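Local atomic coordinates of nucleoside-diphosphate-sugar pyrophosphorylase (PDB entry 4EVW), a protein that probably activates sugars by transferring a nucleotidyl group to a sugar phosphate with release of pyrophosphate. Residues Gly153-Val157 and Leu217-Tyr221; Tyr133-Gly139 and Asp168-Leu174; Leu174-Asn178 and Ile205-Tyr209. The protein carries 1 engineered substitution. Numbering follows the deposited sequence.

Contact 1 (Gly153-Val157 and Leu217-Tyr221); sequences GSTKV and LNIHY
The loop Gly153-Val157, which follows strand 146-149, runs at 111° to Leu217-Tyr221, end to end, and a single beta bridge, Lys156 with His220 (CA-CA 4.3 Å), joins it to strand 219-223, itself paired in parallel with strand 132-138 of the mixed sheet. Two backbone hydrogen bonds make it: Tyr221 N to Thr155 O, 2.8 Å, and Val157 N to Ile219 O, 2.8 Å. An ST turn shapes the loop, Lys156 N donating to Ser154 OG (3.1 Å). Among side chains, Thr155 (chi1 p) sets OG1 2.6 Å from His220 ND1, a hydrogen bond in the imidazole plane, while Lys156 NZ reaches Asn218 OD1 at 3.2 Å. A water accepts from Lys156 NZ (3.3 Å) and Ile219 N (2.9 Å). CH-pi contacts put Thr155 CA over the Tyr221 ring (4.1 Å to its centroid) and Lys156 CA over that of His220 (4.0 Å). Val157 CG2 packs 3.7 Å from Tyr221 CB. With so short a bridge, side-chain polar bonds and ring faces supply much of the join.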
loop_
_atom_site.group_PDB
_atom_site.type_symbol
_atom_site.label_atom_id
_atom_site.label_comp_id
_atom_site.label_asym_id
_atom_site.label_seq_id
_atom_site.Cartn_x
_atom_site.Cartn_y
_atom_site.Cartn_z
ATOM N N GLY A 153 17.173 13.037 14.778
ATOM C CA GLY A 153 18.028 11.930 15.168
ATOM C C GLY A 153 17.289 10.663 15.552
ATOM O O GLY A 153 17.911 9.637 15.818
ATOM N N SER A 154 15.964 10.736 15.602
ATOM C CA SER A 154 15.147 9.572 15.932
ATOM C C SER A 154 14.222 9.336 14.755
ATOM O O SER A 154 13.749 10.287 14.141
ATOM C CB SER A 154 14.306 9.827 17.184
ATOM O OG SER A 154 13.338 8.802 17.363
ATOM N N THR A 155 13.969 8.075 14.428
ATOM C CA THR A 155 13.077 7.778 13.321
ATOM C C THR A 155 11.717 7.374 13.865
ATOM O O THR A 155 10.871 6.865 13.134
ATOM C CB THR A 155 13.627 6.643 12.432
ATOM O OG1 THR A 155 13.973 5.521 13.247
ATOM C CG2 THR A 155 14.844 7.116 11.661
ATOM N N LYS A 156 11.508 7.615 15.155
ATOM C CA LYS A 156 10.246 7.262 15.788
ATOM C C LYS A 156 9.119 8.162 15.279
ATOM O O LYS A 156 9.325 9.353 15.044
ATOM C CB LYS A 156 10.382 7.388 17.307
ATOM C CG LYS A 156 9.561 6.384 18.096
ATOM C CD LYS A 156 9.892 6.450 19.584
ATOM C CE LYS A 156 8.748 5.903 20.429
ATOM N NZ LYS A 156 8.375 4.505 20.068
ATOM N N VAL A 157 7.934 7.585 15.092
ATOM C CA VAL A 157 6.770 8.341 14.624
ATOM C C VAL A 157 5.779 8.464 15.780
ATOM O O VAL A 157 5.461 7.476 16.442
ATOM C CB VAL A 157 6.082 7.635 13.430
ATOM C CG1 VAL A 157 4.810 8.379 13.035
ATOM C CG2 VAL A 157 7.039 7.578 12.242
ATOM N N LEU A 217 3.172 0.681 20.721
ATOM C CA LEU A 217 4.023 -0.058 19.802
ATOM C C LEU A 217 5.078 0.886 19.254
ATOM O O LEU A 217 4.882 2.102 19.209
ATOM C CB LEU A 217 3.211 -0.684 18.666
ATOM C CG LEU A 217 2.172 -1.724 19.104
ATOM C CD1 LEU A 217 1.790 -2.577 17.895
ATOM C CD2 LEU A 217 2.735 -2.607 20.206
ATOM N N ASN A 218 6.194 0.305 18.840
ATOM C CA ASN A 218 7.340 1.046 18.337
ATOM C C ASN A 218 7.261 1.285 16.831
ATOM O O ASN A 218 7.729 0.473 16.038
ATOM C CB ASN A 218 8.601 0.260 18.708
ATOM C CG ASN A 218 9.870 1.037 18.469
ATOM O OD1 ASN A 218 9.861 2.266 18.423
ATOM N ND2 ASN A 218 10.982 0.322 18.339
ATOM N N ILE A 219 6.682 2.418 16.443
ATOM C CA ILE A 219 6.513 2.747 15.031
ATOM C C ILE A 219 7.536 3.765 14.535
ATOM O O ILE A 219 7.751 4.805 15.158
ATOM C CB ILE A 219 5.087 3.296 14.774
ATOM C CG1 ILE A 219 4.041 2.292 15.283
ATOM C CG2 ILE A 219 4.900 3.592 13.290
ATOM C CD1 ILE A 219 4.135 0.895 14.654
ATOM N N HIS A 220 8.167 3.464 13.404
ATOM C CA HIS A 220 9.176 4.357 12.843
ATOM C C HIS A 220 8.886 4.762 11.415
ATOM O O HIS A 220 7.906 4.329 10.813
ATOM C CB HIS A 220 10.547 3.675 12.874
ATOM C CG HIS A 220 11.123 3.541 14.247
ATOM N ND1 HIS A 220 12.250 4.225 14.647
ATOM C CD2 HIS A 220 10.719 2.821 15.320
ATOM C CE1 HIS A 220 12.516 3.934 15.908
ATOM N NE2 HIS A 220 11.601 3.084 16.339
ATOM N N TYR A 221 9.735 5.628 10.880
ATOM C CA TYR A 221 9.607 6.014 9.490
ATOM C C TYR A 221 10.938 5.692 8.864
ATOM O O TYR A 221 11.936 5.486 9.564
ATOM C CB TYR A 221 9.283 7.511 9.314
ATOM C CG TYR A 221 10.381 8.500 9.688
ATOM C CD1 TYR A 221 11.449 8.766 8.827
ATOM C CD2 TYR A 221 10.321 9.202 10.892
ATOM C CE1 TYR A 221 12.425 9.720 9.157
ATOM C CE2 TYR A 221 11.287 10.155 11.230
ATOM C CZ TYR A 221 12.334 10.407 10.361
ATOM O OH TYR A 221 13.276 11.353 10.695
HETATM O O HOH W 1 6.054 4.931 17.828
#

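Contact 2 (Tyr133-Gly139 and Asp168-Leu174); sequences YLEVFQG and DLCSTGL
A sharp corner at Gly173 lets one strand, 133-138, pair with two successive pieces of chain: 169-172 before the turn and Leu174 after it. Gly173 (phi/psi 101/3) would jam any CB against the preceding carbonyl. An ST turn tightens the corner, Gly173 N donating to Ser171 OG (2.9 Å). The strands 133-138 and 169-172 run antiparallel but strongly splayed, at 122° with axes 4.4 Å apart at closest. Phe137 and Cys170 form the hydrogen-bonded pair (Phe137 N to Cys170 O 2.9 Å, Cys170 N to Phe137 O 3.0 Å); Val136 is opposite Ser171 in a non-hydrogen-bonded pair, CA-CA 4.5 Å, with side chains diverging. Further along, Thr172 N donates to Glu135 O (3.1 Å) and Glu135 N to Leu174 O (3.2 Å). Here the central mixed sheet branches, strand 132-138 serving both arms, consistent with the alpha/beta fold of sugar nucleotidyltransferases. Water sits in the fork, donating to Glu135 O and Leu174 O (2.7 Å each) and accepting from Ser171 OG (2.5 Å). Glu135, extended with chi1 and chi2 t, accepts a hydrogen bond from Thr172 OG1 at OE1 (2.6 Å); its OE2 forms a salt bridge with Arg118. Phe137 (chi1 p) lays CE1 3.8 Å from Cys170 CB, with Cys170 SG 5.2 Å from the ring centroid in a sulfur-aromatic contact. Val136 CB meets Leu169 CB at 4.1 Å, and Tyr133 OH touches Leu174 CD2 at 3.6 Å.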
loop_
_atom_site.group_PDB
_atom_site.type_symbol
_atom_site.label_atom_id
_atom_site.label_comp_id
_atom_site.label_asym_id
_atom_site.label_seq_id
_atom_site.Cartn_x
_atom_site.Cartn_y
_atom_site.Cartn_z
ATOM N N TYR A 133 6.696 0.352 10.246
ATOM C CA TYR A 133 7.287 1.592 9.776
ATOM C C TYR A 133 6.618 2.077 8.511
ATOM O O TYR A 133 6.053 1.294 7.744
ATOM C CB TYR A 133 8.801 1.438 9.547
ATOM C CG TYR A 133 9.187 0.875 8.198
ATOM C CD1 TYR A 133 9.272 -0.503 7.983
ATOM C CD2 TYR A 133 9.450 1.727 7.128
ATOM C CE1 TYR A 133 9.620 -1.012 6.726
ATOM C CE2 TYR A 133 9.792 1.234 5.880
ATOM C CZ TYR A 133 9.874 -0.131 5.682
ATOM O OH TYR A 133 10.222 -0.602 4.437
ATOM N N LEU A 134 6.674 3.387 8.315
ATOM C CA LEU A 134 6.097 4.026 7.144
ATOM C C LEU A 134 7.245 4.563 6.325
ATOM O O LEU A 134 8.117 5.252 6.850
ATOM C CB LEU A 134 5.202 5.210 7.543
ATOM C CG LEU A 134 3.941 4.938 8.358
ATOM C CD1 LEU A 134 4.251 5.002 9.853
ATOM C CD2 LEU A 134 2.886 5.980 7.986
ATOM N N GLU A 135 7.256 4.242 5.041
ATOM C CA GLU A 135 8.297 4.751 4.165
ATOM C C GLU A 135 7.849 6.158 3.802
ATOM O O GLU A 135 6.685 6.373 3.449
ATOM C CB GLU A 135 8.392 3.890 2.919
ATOM C CG GLU A 135 9.515 4.267 1.985
ATOM C CD GLU A 135 9.531 3.374 0.771
ATOM O OE1 GLU A 135 8.628 3.518 -0.078
ATOM O OE2 GLU A 135 10.435 2.514 0.680
ATOM N N VAL A 136 8.755 7.122 3.897
ATOM C CA VAL A 136 8.398 8.503 3.601
ATOM C C VAL A 136 9.416 9.218 2.719
ATOM O O VAL A 136 10.549 8.762 2.560
ATOM C CB VAL A 136 8.239 9.325 4.914
ATOM C CG1 VAL A 136 7.094 8.765 5.753
ATOM C CG2 VAL A 136 9.546 9.300 5.719
ATOM N N PHE A 137 8.992 10.331 2.127
ATOM C CA PHE A 137 9.878 11.152 1.315
ATOM C C PHE A 137 9.565 12.605 1.654
ATOM O O PHE A 137 8.523 12.909 2.241
ATOM C CB PHE A 137 9.693 10.896 -0.194
ATOM C CG PHE A 137 8.415 11.440 -0.758
ATOM C CD1 PHE A 137 7.205 10.798 -0.525
ATOM C CD2 PHE A 137 8.422 12.596 -1.530
ATOM C CE1 PHE A 137 6.023 11.296 -1.051
ATOM C CE2 PHE A 137 7.243 13.105 -2.062
ATOM C CZ PHE A 137 6.041 12.453 -1.821
ATOM N N GLN A 138 10.482 13.496 1.302
ATOM C CA GLN A 138 10.313 14.917 1.578
ATOM C C GLN A 138 9.406 15.448 0.471
ATOM O O GLN A 138 9.873 15.765 -0.620
ATOM C CB GLN A 138 11.681 15.602 1.530
ATOM C CG GLN A 138 11.786 16.854 2.377
ATOM C CD GLN A 138 11.996 16.549 3.849
ATOM O OE1 GLN A 138 13.063 16.084 4.254
ATOM N NE2 GLN A 138 10.974 16.806 4.658
ATOM N N GLY A 139 8.110 15.551 0.752
ATOM C CA GLY A 139 7.179 15.975 -0.282
ATOM C C GLY A 139 6.529 17.343 -0.270
ATOM O O GLY A 139 6.401 17.996 0.766
ATOM N N ASP A 168 6.405 17.377 7.213
ATOM C CA ASP A 168 6.722 17.395 5.794
ATOM C C ASP A 168 7.289 16.046 5.350
ATOM O O ASP A 168 7.979 15.953 4.337
ATOM C CB ASP A 168 7.658 18.559 5.423
ATOM C CG ASP A 168 8.938 18.562 6.209
ATOM O OD1 ASP A 168 9.057 17.757 7.149
ATOM O OD2 ASP A 168 9.823 19.383 5.885
ATOM N N LEU A 169 6.984 15.001 6.118
ATOM C CA LEU A 169 7.393 13.639 5.776
ATOM C C LEU A 169 6.125 12.989 5.224
ATOM O O LEU A 169 5.204 12.670 5.978
ATOM C CB LEU A 169 7.867 12.881 7.015
ATOM C CG LEU A 169 9.080 13.477 7.740
ATOM C CD1 LEU A 169 9.397 12.661 8.973
ATOM C CD2 LEU A 169 10.269 13.510 6.796
ATOM N N CYS A 170 6.088 12.793 3.910
ATOM C CA CYS A 170 4.917 12.226 3.246
ATOM C C CYS A 170 5.067 10.759 2.886
ATOM O O CYS A 170 6.119 10.329 2.411
ATOM C CB CYS A 170 4.624 13.022 1.978
ATOM S SG CYS A 170 4.706 14.805 2.250
ATOM N N SER A 171 3.994 10.001 3.086
ATOM C CA SER A 171 4.010 8.575 2.783
ATOM C C SER A 171 4.160 8.268 1.301
ATOM O O SER A 171 3.546 8.912 0.447
ATOM C CB SER A 171 2.732 7.903 3.301
ATOM O OG SER A 171 2.675 6.552 2.871
ATOM N N THR A 172 4.981 7.268 1.001
ATOM C CA THR A 172 5.191 6.832 -0.370
ATOM C C THR A 172 4.091 5.830 -0.704
ATOM O O THR A 172 3.940 5.421 -1.849
ATOM C CB THR A 172 6.532 6.102 -0.534
ATOM O OG1 THR A 172 6.516 4.912 0.265
ATOM C CG2 THR A 172 7.694 6.992 -0.096
ATOM N N GLY A 173 3.333 5.427 0.309
ATOM C CA GLY A 173 2.282 4.452 0.087
ATOM C C GLY A 173 2.716 3.065 0.526
ATOM O O GLY A 173 1.985 2.089 0.344
ATOM N N LEU A 174 3.921 2.963 1.083
ATOM C CA LEU A 174 4.405 1.677 1.573
ATOM C C LEU A 174 4.262 1.709 3.090
ATOM O O LEU A 174 4.879 2.533 3.766
ATOM C CB LEU A 174 5.866 1.444 1.176
ATOM C CG LEU A 174 6.341 0.030 1.526
ATOM C CD1 LEU A 174 7.220 -0.518 0.413
ATOM C CD2 LEU A 174 7.064 0.047 2.863
HETATM O O HOH W 2 4.349 5.203 4.103
#

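Contact 3 (Leu174-Asn178 and Ile205-Tyr209); sequences LYHFN and IAPLY
Ile205 fills the apolar centre, its CG2 resting over the face of the Tyr175 ring (3.5 Å from Tyr175 CG, 3.9 Å from the ring centroid, a CH-pi contact) and lying at the edge of the Phe177 ring, 4.0 Å from Phe177 CZ. Beside it the Phe177 and Tyr209 rings lie nearly parallel, planes at 11° and centroids 4.5 Å apart, but offset sideways, so that little of one ring lies over the other; Phe177 CZ comes 3.4 Å from Tyr209 CZ. The CA-CB bond of Phe177 points sideways, and its m rotamer brings the ring to Tyr209. Ala206 CB adds 3.9 Å packing on Tyr175 CE2, and Tyr209 CE2 lies 3.7 Å from Tyr175 CD2. The backbones stay well apart, with CA atoms 7.4 Å from Tyr175 to Ala206 and 9.2 Å from Phe177 to Tyr209: strand 174-177 is extended, while 205-207 have helical angles without the regular bonds, and the chain continues into helix 208-214. This is side-chain packing of the chain entering helix 208-214 on the central sheet of an alpha/beta fold, with Tyr183 of helix 180-191 edge-to-face on Phe177. At the polar edge Tyr209 OH donates to His176 O (2.8 Å). Tyr175 OH lies 2.7 Å from a water that accepts from Ala206 N (2.9 Å), and also hydrogen-bonds Ser145. The one direct hydrogen bond across the segments thus fixes a side-chain tip to the strand backbone, within an otherwise mainly aromatic and aliphatic interface.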
loop_
_atom_site.group_PDB
_atom_site.type_symbol
_atom_site.label_atom_id
_atom_site.label_comp_id
_atom_site.label_asym_id
_atom_site.label_seq_id
_atom_site.Cartn_x
_atom_site.Cartn_y
_atom_site.Cartn_z
ATOM N N LEU A 174 3.921 2.963 1.083
ATOM C CA LEU A 174 4.405 1.677 1.573
ATOM C C LEU A 174 4.262 1.709 3.090
ATOM O O LEU A 174 4.879 2.533 3.766
ATOM C CB LEU A 174 5.866 1.444 1.176
ATOM C CG LEU A 174 6.341 0.030 1.526
ATOM C CD1 LEU A 174 7.220 -0.518 0.413
ATOM C CD2 LEU A 174 7.064 0.047 2.863
ATOM N N TYR A 175 3.421 0.819 3.608
ATOM C CA TYR A 175 3.142 0.728 5.034
ATOM C C TYR A 175 3.487 -0.665 5.526
ATOM O O TYR A 175 2.856 -1.644 5.127
ATOM C CB TYR A 175 1.659 0.982 5.297
ATOM C CG TYR A 175 1.156 2.274 4.714
ATOM C CD1 TYR A 175 0.393 2.289 3.545
ATOM C CD2 TYR A 175 1.441 3.488 5.333
ATOM C CE1 TYR A 175 -0.075 3.487 3.009
ATOM C CE2 TYR A 175 0.983 4.687 4.808
ATOM C CZ TYR A 175 0.226 4.682 3.649
ATOM O OH TYR A 175 -0.234 5.871 3.139
ATOM N N HIS A 176 4.473 -0.752 6.407
ATOM C CA HIS A 176 4.903 -2.036 6.924
ATOM C C HIS A 176 4.436 -2.269 8.356
ATOM O O HIS A 176 4.445 -1.350 9.179
ATOM C CB HIS A 176 6.434 -2.124 6.865
ATOM C CG HIS A 176 6.980 -3.442 7.323
ATOM N ND1 HIS A 176 6.960 -4.572 6.533
ATOM C CD2 HIS A 176 7.555 -3.808 8.491
ATOM C CE1 HIS A 176 7.505 -5.578 7.197
ATOM N NE2 HIS A 176 7.873 -5.142 8.388
ATOM N N PHE A 177 4.010 -3.502 8.628
ATOM C CA PHE A 177 3.580 -3.921 9.962
ATOM C C PHE A 177 4.316 -5.223 10.261
ATOM O O PHE A 177 4.263 -6.164 9.467
ATOM C CB PHE A 177 2.071 -4.174 10.012
ATOM C CG PHE A 177 1.245 -2.973 9.653
ATOM C CD1 PHE A 177 1.065 -2.613 8.327
ATOM C CD2 PHE A 177 0.660 -2.196 10.646
ATOM C CE1 PHE A 177 0.310 -1.490 7.986
ATOM C CE2 PHE A 177 -0.098 -1.070 10.320
ATOM C CZ PHE A 177 -0.273 -0.717 8.986
ATOM N N ASN A 178 4.997 -5.281 11.402
ATOM C CA ASN A 178 5.748 -6.482 11.763
ATOM C C ASN A 178 4.853 -7.702 11.999
ATOM O O ASN A 178 5.278 -8.835 11.775
ATOM C CB ASN A 178 6.602 -6.217 13.008
ATOM C CG ASN A 178 7.584 -7.337 13.283
ATOM O OD1 ASN A 178 8.322 -7.758 12.392
ATOM N ND2 ASN A 178 7.600 -7.824 14.519
ATOM N N ILE A 205 -4.967 3.549 5.200
ATOM C CA ILE A 205 -4.002 2.823 6.020
ATOM C C ILE A 205 -3.217 3.669 7.028
ATOM O O ILE A 205 -3.078 3.283 8.185
ATOM C CB ILE A 205 -2.956 2.090 5.139
ATOM C CG1 ILE A 205 -3.652 1.163 4.136
ATOM C CG2 ILE A 205 -1.982 1.304 6.042
ATOM C CD1 ILE A 205 -3.976 -0.210 4.663
ATOM N N ALA A 206 -2.694 4.812 6.590
ATOM C CA ALA A 206 -1.882 5.654 7.467
ATOM C C ALA A 206 -2.474 5.925 8.853
ATOM O O ALA A 206 -1.777 5.818 9.860
ATOM C CB ALA A 206 -1.535 6.975 6.759
ATOM N N PRO A 207 -3.766 6.278 8.928
ATOM C CA PRO A 207 -4.388 6.546 10.233
ATOM C C PRO A 207 -4.311 5.369 11.212
ATOM O O PRO A 207 -4.332 5.562 12.428
ATOM C CB PRO A 207 -5.836 6.871 9.867
ATOM C CG PRO A 207 -5.708 7.506 8.529
ATOM C CD PRO A 207 -4.680 6.638 7.828
ATOM N N LEU A 208 -4.225 4.150 10.682
ATOM C CA LEU A 208 -4.169 2.970 11.535
ATOM C C LEU A 208 -2.986 2.987 12.485
ATOM O O LEU A 208 -3.063 2.441 13.581
ATOM C CB LEU A 208 -4.135 1.681 10.692
ATOM C CG LEU A 208 -5.364 1.444 9.815
ATOM C CD1 LEU A 208 -5.325 0.036 9.212
ATOM C CD2 LEU A 208 -6.615 1.624 10.655
ATOM N N TYR A 209 -1.890 3.616 12.081
ATOM C CA TYR A 209 -0.722 3.654 12.946
ATOM C C TYR A 209 -0.981 4.396 14.259
ATOM O O TYR A 209 -0.341 4.114 15.267
ATOM C CB TYR A 209 0.462 4.267 12.198
ATOM C CG TYR A 209 1.080 3.313 11.201
ATOM C CD1 TYR A 209 1.975 2.321 11.614
ATOM C CD2 TYR A 209 0.773 3.403 9.845
ATOM C CE1 TYR A 209 2.552 1.451 10.698
ATOM C CE2 TYR A 209 1.344 2.535 8.918
ATOM C CZ TYR A 209 2.232 1.568 9.350
ATOM O OH TYR A 209 2.819 0.740 8.421
HETATM O O HOH W 3 -2.823 6.035 3.947
#

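All three contacts reach one mixed sheet. Strand 132-138 lies between strands 219-223 and 174-177, so contact 2 touches both neighbours: His220 O is 2.9 Å from Leu134 N on the contact 1 side, and Tyr133 O is 2.9 Å from His176 N on the contact 3 side, both probable hydrogen bonds. Leu174 belongs to contacts 2 and 3. Tyr209 of contact 3 packs on the other two, with CE2 3.6 Å from Leu134 CG and CD1 3.6 Å from Ile219 CG2. Centres are 11 to 13 Å apart. The bound magnesium ion stands off, about 14 Å from the side chain of Leu217 and about 13 Å from that of Tyr209.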